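Local atomic coordinates of phenolic acid decarboxylase (Sedimentibacter hydroxybenzoicus, PDB entry 7AE5), a protein that catalyses the reversible, non-oxidative decarboxylation of 4-hydroxybenzoate and 3,4-dihydroxybenzoate, detoxifying phenolic compounds under anaerobic conditions as a prenylated-FMN enzyme of the UbiD family. Residues Pro200-Ile205 against Tyr248-Val253; Gly263-Arg268 against Leu288-Lys293. All blocks are in the same frame, centred on the assembly; numbering follows the deposited sequence.

Contact 1: Pro200-Ile205 against Tyr248-Val253; sequences PLPIAI and YDHLYV
Pro202 and Tyr248 meet where a strand of the large antiparallel sheet, 201-207, is overlaid by the loop leading into strand 252-254. Between Pro200-Ile205 and Tyr248-Val253 no hydrogen bond passes; the backbones stay a side chain apart, with Ala204 CA 7.1 Å from Leu251 CA, and side chains fill the space between them, one of them resting on the opposite backbone. Pro202 is the centre of the contact. Its CB stands almost exactly over the middle of the Tyr248 ring, 3.3 Å from the ring centroid and 4° off the normal, a CH-pi contact. The next atom of the proline ring, CG, reaches the edge of the His250 imidazole instead, 3.6 Å from His250 NE2 and near the ring plane, so one pyrrolidine serves a face and an edge at once. His250 NE2, buried by this contact, has no polar partner in the model. Leu251 fills the next place with one methyl: its CD1 lies 3.7 Å from Ile203 CA, over the strand backbone. Farther along, Ala204 CB meets Val253 CG1 at 3.7 Å. The Tyr248 hydroxyl makes a weak hydrogen bond to Asp295. An alanine at Tyr248 would probably leave Pro202 CB without its aromatic cover, opening a gap over the strand, and deprive Asp295 of that weak partner. Here the connection entering strand 252-254 packs across strand 201-207 of the antiparallel sheet in the Rift-related domain of UbiD enzymes, with alternate residues of the strand, Pro202 and Ala204, turned to the covering segment.

Contact 2: Gly263-Arg268 against Leu288-Lys293; sequences GHIIPR and LQCEVK
His264 and Lys293 exchange two backbone hydrogen bonds, each 2.9 Å long: His264 N to Lys293 O, and Lys293 N to His264 O. They form the hydrogen-bonded pair of an antiparallel strand pairing, and a third bond, Ile266 N to Glu291 O at 3.0 Å, is the straightest of the set at 171°. Between these bonds Ile265 and Val292 make the non-hydrogen-bonded pair, and Val292 CA adds a CA-H...O contact to His264 O. On the face carrying His264 and Lys293 the two side chains run side by side, and Lys293 CB sits over one face of the imidazole, 4.0 Å from its centroid. With CG anti to the backbone N (chi1 -164°), the Lys293 chain starts out beside the imidazole, then bends at chi3 and chi4, and NZ forms a salt bridge with Asp175; His264 ND1 is hydrogen-bonded to Asp295. Ile266 CD1 comes within 3.8 Å of Lys293 CB. The other face is apolar: Ile265 CG1 meets Val292 CG2 at 4.1 Å, and Ile265 CG2 touches Cys290 CB. Glu291 directs its carboxylate to Arg176 and Lys172 in salt bridges and to Thr271 in a hydrogen bond. The chemistry thus divides by layer: main-chain bonds join the strands, one face is apolar, the other combines hydrocarbon packing with polar side-chain ends, and the charges of Glu291 and Lys293 are probably balanced by partners beyond the pair.

Contact 1 and contact 2 lie about 14 Å apart between centres and share one antiparallel sheet, in which strand 201-207 pairs with 259-265 and the latter with 287-299. Probable backbone hydrogen bonds join them directly: Leu201 O lies 2.7 Å from Ile265 N, and Ile203 N lies 2.9 Å from Gly263 O. Asp295 is a polar partner common to Tyr248 of contact 1 and His264 of contact 2. The apolar side chains of Ile203 and Ile265 touch each other, and each is about 5 Å from the side chain of Met184, predicted to bind prenylated FMN. This places the junction of the two contacts near the predicted cofactor site.

Contact 1: Pro200-Ile205 against Tyr248-Val253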
loop_
_atom_site.group_PDB
_atom_site.type_symbol
_atom_site.label_atom_id
_atom_site.label_comp_id
_atom_site.label_asym_id
_atom_site.label_seq_id
_atom_site.Cartn_x
_atom_site.Cartn_y
_atom_site.Cartn_z
ATOM N N PRO C 200 47.498 -1.620 -32.563
ATOM C CA PRO C 200 46.821 -0.367 -32.213
ATOM C C PRO C 200 45.437 -0.290 -32.840
ATOM O O PRO C 200 45.111 -1.009 -33.786
ATOM C CB PRO C 200 47.747 0.712 -32.788
ATOM C CG PRO C 200 49.096 0.066 -32.849
ATOM C CD PRO C 200 48.842 -1.394 -33.126
ATOM N N LEU C 201 44.620 0.606 -32.298
ATOM C CA LEU C 201 43.288 0.890 -32.835
ATOM C C LEU C 201 43.173 2.393 -33.041
ATOM O O LEU C 201 43.114 3.146 -32.047
ATOM C CB LEU C 201 42.187 0.379 -31.909
ATOM C CG LEU C 201 40.901 -0.118 -32.578
ATOM C CD1 LEU C 201 40.003 -0.785 -31.560
ATOM C CD2 LEU C 201 40.150 1.009 -33.272
ATOM N N PRO C 202 43.107 2.869 -34.281
ATOM C CA PRO C 202 43.188 4.313 -34.523
ATOM C C PRO C 202 41.888 5.030 -34.196
ATOM O O PRO C 202 40.792 4.545 -34.486
ATOM C CB PRO C 202 43.508 4.408 -36.022
ATOM C CG PRO C 202 43.291 3.020 -36.594
ATOM C CD PRO C 202 42.807 2.113 -35.507
ATOM N N ILE C 203 42.028 6.200 -33.567
ATOM C CA ILE C 203 40.913 7.104 -33.313
ATOM C C ILE C 203 41.365 8.527 -33.610
ATOM O O ILE C 203 42.560 8.823 -33.691
ATOM C CB ILE C 203 40.372 7.021 -31.862
ATOM C CG1 ILE C 203 41.231 7.858 -30.913
ATOM C CG2 ILE C 203 40.277 5.580 -31.380
ATOM C CD1 ILE C 203 40.654 7.973 -29.523
ATOM N N ALA C 204 40.386 9.410 -33.779
ATOM C CA ALA C 204 40.617 10.839 -33.923
ATOM C C ALA C 204 39.803 11.580 -32.874
ATOM O O ALA C 204 38.626 11.274 -32.658
ATOM C CB ALA C 204 40.245 11.330 -35.324
ATOM N N ILE C 205 40.435 12.548 -32.218
ATOM C CA ILE C 205 39.820 13.313 -31.138
ATOM C C ILE C 205 39.767 14.767 -31.585
ATOM O O ILE C 205 40.807 15.430 -31.678
ATOM C CB ILE C 205 40.591 13.165 -29.819
ATOM C CG1 ILE C 205 40.649 11.698 -29.393
ATOM C CG2 ILE C 205 39.954 14.004 -28.728
ATOM C CD1 ILE C 205 41.679 11.421 -28.324
ATOM N N TYR C 248 45.151 8.320 -41.035
ATOM C CA TYR C 248 44.224 7.200 -41.124
ATOM C C TYR C 248 43.193 7.481 -42.206
ATOM O O TYR C 248 42.498 8.502 -42.156
ATOM C CB TYR C 248 43.564 6.948 -39.767
ATOM C CG TYR C 248 44.585 6.694 -38.677
ATOM C CD1 TYR C 248 45.456 5.613 -38.757
ATOM C CD2 TYR C 248 44.699 7.546 -37.586
ATOM C CE1 TYR C 248 46.399 5.377 -37.774
ATOM C CE2 TYR C 248 45.641 7.318 -36.596
ATOM C CZ TYR C 248 46.488 6.233 -36.696
ATOM O OH TYR C 248 47.427 5.998 -35.716
ATOM N N ASP C 249 43.094 6.568 -43.176
ATOM C CA ASP C 249 42.249 6.795 -44.345
ATOM C C ASP C 249 40.770 6.668 -44.001
ATOM O O ASP C 249 39.934 7.397 -44.547
ATOM C CB ASP C 249 42.624 5.808 -45.451
ATOM C CG ASP C 249 44.038 6.010 -45.959
ATOM O OD1 ASP C 249 44.662 7.027 -45.590
ATOM O OD2 ASP C 249 44.527 5.151 -46.725
ATOM N N HIS C 250 40.427 5.745 -43.103
ATOM C CA HIS C 250 39.039 5.453 -42.769
ATOM C C HIS C 250 38.428 6.442 -41.782
ATOM O O HIS C 250 37.228 6.346 -41.506
ATOM C CB HIS C 250 38.917 4.039 -42.189
ATOM C CG HIS C 250 39.772 3.798 -40.980
ATOM N ND1 HIS C 250 40.978 4.432 -40.775
ATOM C CD2 HIS C 250 39.573 3.014 -39.895
ATOM C CE1 HIS C 250 41.498 4.031 -39.629
ATOM N NE2 HIS C 250 40.663 3.171 -39.074
ATOM N N LEU C 251 39.208 7.377 -41.247
ATOM C CA LEU C 251 38.735 8.317 -40.240
ATOM C C LEU C 251 38.608 9.708 -40.845
ATOM O O LEU C 251 39.555 10.212 -41.462
ATOM C CB LEU C 251 39.682 8.346 -39.038
ATOM C CG LEU C 251 39.697 7.063 -38.205
ATOM C CD1 LEU C 251 40.611 7.206 -37.001
ATOM C CD2 LEU C 251 38.284 6.694 -37.776
ATOM N N TYR C 252 37.440 10.321 -40.658
ATOM C CA TYR C 252 37.138 11.639 -41.187
ATOM C C TYR C 252 36.730 12.555 -40.039
ATOM O O TYR C 252 35.957 12.172 -39.153
ATOM C CB TYR C 252 36.037 11.585 -42.255
ATOM C CG TYR C 252 36.539 11.105 -43.607
ATOM C CD1 TYR C 252 36.958 9.789 -43.786
ATOM C CD2 TYR C 252 36.601 11.963 -44.697
ATOM C CE1 TYR C 252 37.419 9.344 -45.013
ATOM C CE2 TYR C 252 37.063 11.526 -45.928
ATOM C CZ TYR C 252 37.471 10.218 -46.080
ATOM O OH TYR C 252 37.930 9.781 -47.303
ATOM N N VAL C 253 37.288 13.753 -40.067
ATOM C CA VAL C 253 37.106 14.747 -39.018
ATOM C C VAL C 253 36.422 15.949 -39.651
ATOM O O VAL C 253 36.490 16.138 -40.877
ATOM C CB VAL C 253 38.450 15.103 -38.341
ATOM C CG1 VAL C 253 39.176 13.831 -37.898
ATOM C CG2 VAL C 253 39.319 15.916 -39.272
#

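Contact 2: Gly263-Arg268 against Leu288-Lys293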
loop_
_atom_site.group_PDB
_atom_site.type_symbol
_atom_site.label_atom_id
_atom_site.label_comp_id
_atom_site.label_asym_id
_atom_site.label_seq_id
_atom_site.Cartn_x
_atom_site.Cartn_y
_atom_site.Cartn_z
ATOM N N GLY C 263 45.455 9.524 -33.192
ATOM C CA GLY C 263 46.220 8.580 -32.412
ATOM C C GLY C 263 45.610 7.200 -32.448
ATOM O O GLY C 263 44.843 6.866 -33.352
ATOM N N HIS C 264 45.956 6.398 -31.443
ATOM C CA HIS C 264 45.504 5.017 -31.398
ATOM C C HIS C 264 45.417 4.542 -29.956
ATOM O O HIS C 264 46.200 4.959 -29.099
ATOM C CB HIS C 264 46.439 4.091 -32.186
ATOM C CG HIS C 264 47.826 4.014 -31.624
ATOM N ND1 HIS C 264 48.872 4.763 -32.118
ATOM C CD2 HIS C 264 48.339 3.274 -30.612
ATOM C CE1 HIS C 264 49.970 4.488 -31.436
ATOM N NE2 HIS C 264 49.673 3.587 -30.516
ATOM N N ILE C 265 44.457 3.652 -29.704
ATOM C CA ILE C 265 44.414 2.941 -28.435
ATOM C C ILE C 265 45.601 1.990 -28.360
ATOM O O ILE C 265 45.855 1.212 -29.289
ATOM C CB ILE C 265 43.087 2.186 -28.279
ATOM C CG1 ILE C 265 41.908 3.101 -28.620
ATOM C CG2 ILE C 265 42.959 1.628 -26.869
ATOM C CD1 ILE C 265 40.577 2.602 -28.098
ATOM N N ILE C 266 46.338 2.056 -27.257
ATOM C CA ILE C 266 47.512 1.208 -27.065
ATOM C C ILE C 266 47.041 -0.159 -26.582
ATOM O O ILE C 266 46.417 -0.255 -25.515
ATOM C CB ILE C 266 48.501 1.851 -26.081
ATOM C CG1 ILE C 266 48.590 3.357 -26.339
ATOM C CG2 ILE C 266 49.871 1.208 -26.212
ATOM C CD1 ILE C 266 49.436 4.109 -25.332
ATOM N N PRO C 267 47.307 -1.232 -27.327
ATOM C CA PRO C 267 46.742 -2.538 -26.965
ATOM C C PRO C 267 47.312 -3.073 -25.660
ATOM O O PRO C 267 48.490 -2.884 -25.349
ATOM C CB PRO C 267 47.129 -3.434 -28.150
ATOM C CG PRO C 267 48.296 -2.749 -28.783
ATOM C CD PRO C 267 48.059 -1.283 -28.591
ATOM N N ARG C 268 46.446 -3.748 -24.897
ATOM C CA ARG C 268 46.825 -4.461 -23.674
ATOM C C ARG C 268 47.418 -3.530 -22.619
ATOM O O ARG C 268 48.315 -3.922 -21.869
ATOM C CB ARG C 268 47.797 -5.606 -23.976
ATOM C CG ARG C 268 47.447 -6.409 -25.216
ATOM C CD ARG C 268 48.339 -7.630 -25.354
ATOM N NE ARG C 268 48.109 -8.597 -24.287
ATOM C CZ ARG C 268 47.027 -9.357 -24.180
ATOM N NH1 ARG C 268 46.044 -9.291 -25.063
ATOM N NH2 ARG C 268 46.931 -10.208 -23.162
ATOM N N LEU C 288 40.855 0.974 -13.888
ATOM C CA LEU C 288 41.947 0.707 -14.821
ATOM C C LEU C 288 41.371 0.719 -16.229
ATOM O O LEU C 288 40.773 -0.262 -16.679
ATOM C CB LEU C 288 42.622 -0.621 -14.502
ATOM C CG LEU C 288 43.461 -0.665 -13.225
ATOM C CD1 LEU C 288 43.754 -2.103 -12.832
ATOM C CD2 LEU C 288 44.749 0.118 -13.411
ATOM N N GLN C 289 41.546 1.833 -16.929
ATOM C CA GLN C 289 40.955 2.042 -18.241
ATOM C C GLN C 289 42.049 2.123 -19.299
ATOM O O GLN C 289 43.242 1.971 -19.018
ATOM C CB GLN C 289 40.081 3.298 -18.237
ATOM C CG GLN C 289 39.185 3.390 -17.012
ATOM C CD GLN C 289 37.706 3.353 -17.346
ATOM O OE1 GLN C 289 37.278 2.658 -18.270
ATOM N NE2 GLN C 289 36.911 4.091 -16.579
ATOM N N CYS C 290 41.632 2.370 -20.533
ATOM C CA CYS C 290 42.539 2.319 -21.665
ATOM C C CYS C 290 43.243 3.652 -21.852
ATOM O O CYS C 290 42.729 4.708 -21.469
ATOM C CB CYS C 290 41.784 1.966 -22.944
ATOM S SG CYS C 290 41.346 0.235 -23.081
ATOM N N GLU C 291 44.426 3.598 -22.459
ATOM C CA GLU C 291 45.139 4.797 -22.867
ATOM C C GLU C 291 45.272 4.879 -24.382
ATOM O O GLU C 291 45.281 3.869 -25.094
ATOM C CB GLU C 291 46.534 4.885 -22.239
ATOM C CG GLU C 291 46.549 5.201 -20.762
ATOM C CD GLU C 291 47.927 5.626 -20.281
ATOM O OE1 GLU C 291 48.841 5.751 -21.125
ATOM O OE2 GLU C 291 48.091 5.868 -19.066
ATOM N N VAL C 292 45.367 6.116 -24.857
ATOM C CA VAL C 292 45.527 6.427 -26.268
ATOM C C VAL C 292 46.841 7.173 -26.439
ATOM O O VAL C 292 47.096 8.161 -25.739
ATOM C CB VAL C 292 44.347 7.266 -26.801
ATOM C CG1 VAL C 292 44.570 7.669 -28.265
ATOM C CG2 VAL C 292 43.040 6.512 -26.641
ATOM N N LYS C 293 47.677 6.699 -27.357
ATOM C CA LYS C 293 48.849 7.453 -27.769
ATOM C C LYS C 293 48.441 8.417 -28.871
ATOM O O LYS C 293 47.666 8.062 -29.761
ATOM C CB LYS C 293 49.966 6.530 -28.258
ATOM C CG LYS C 293 51.324 7.207 -28.344
ATOM C CD LYS C 293 52.402 6.231 -28.779
ATOM C CE LYS C 293 53.611 6.303 -27.860
ATOM N NZ LYS C 293 54.272 7.638 -27.899
#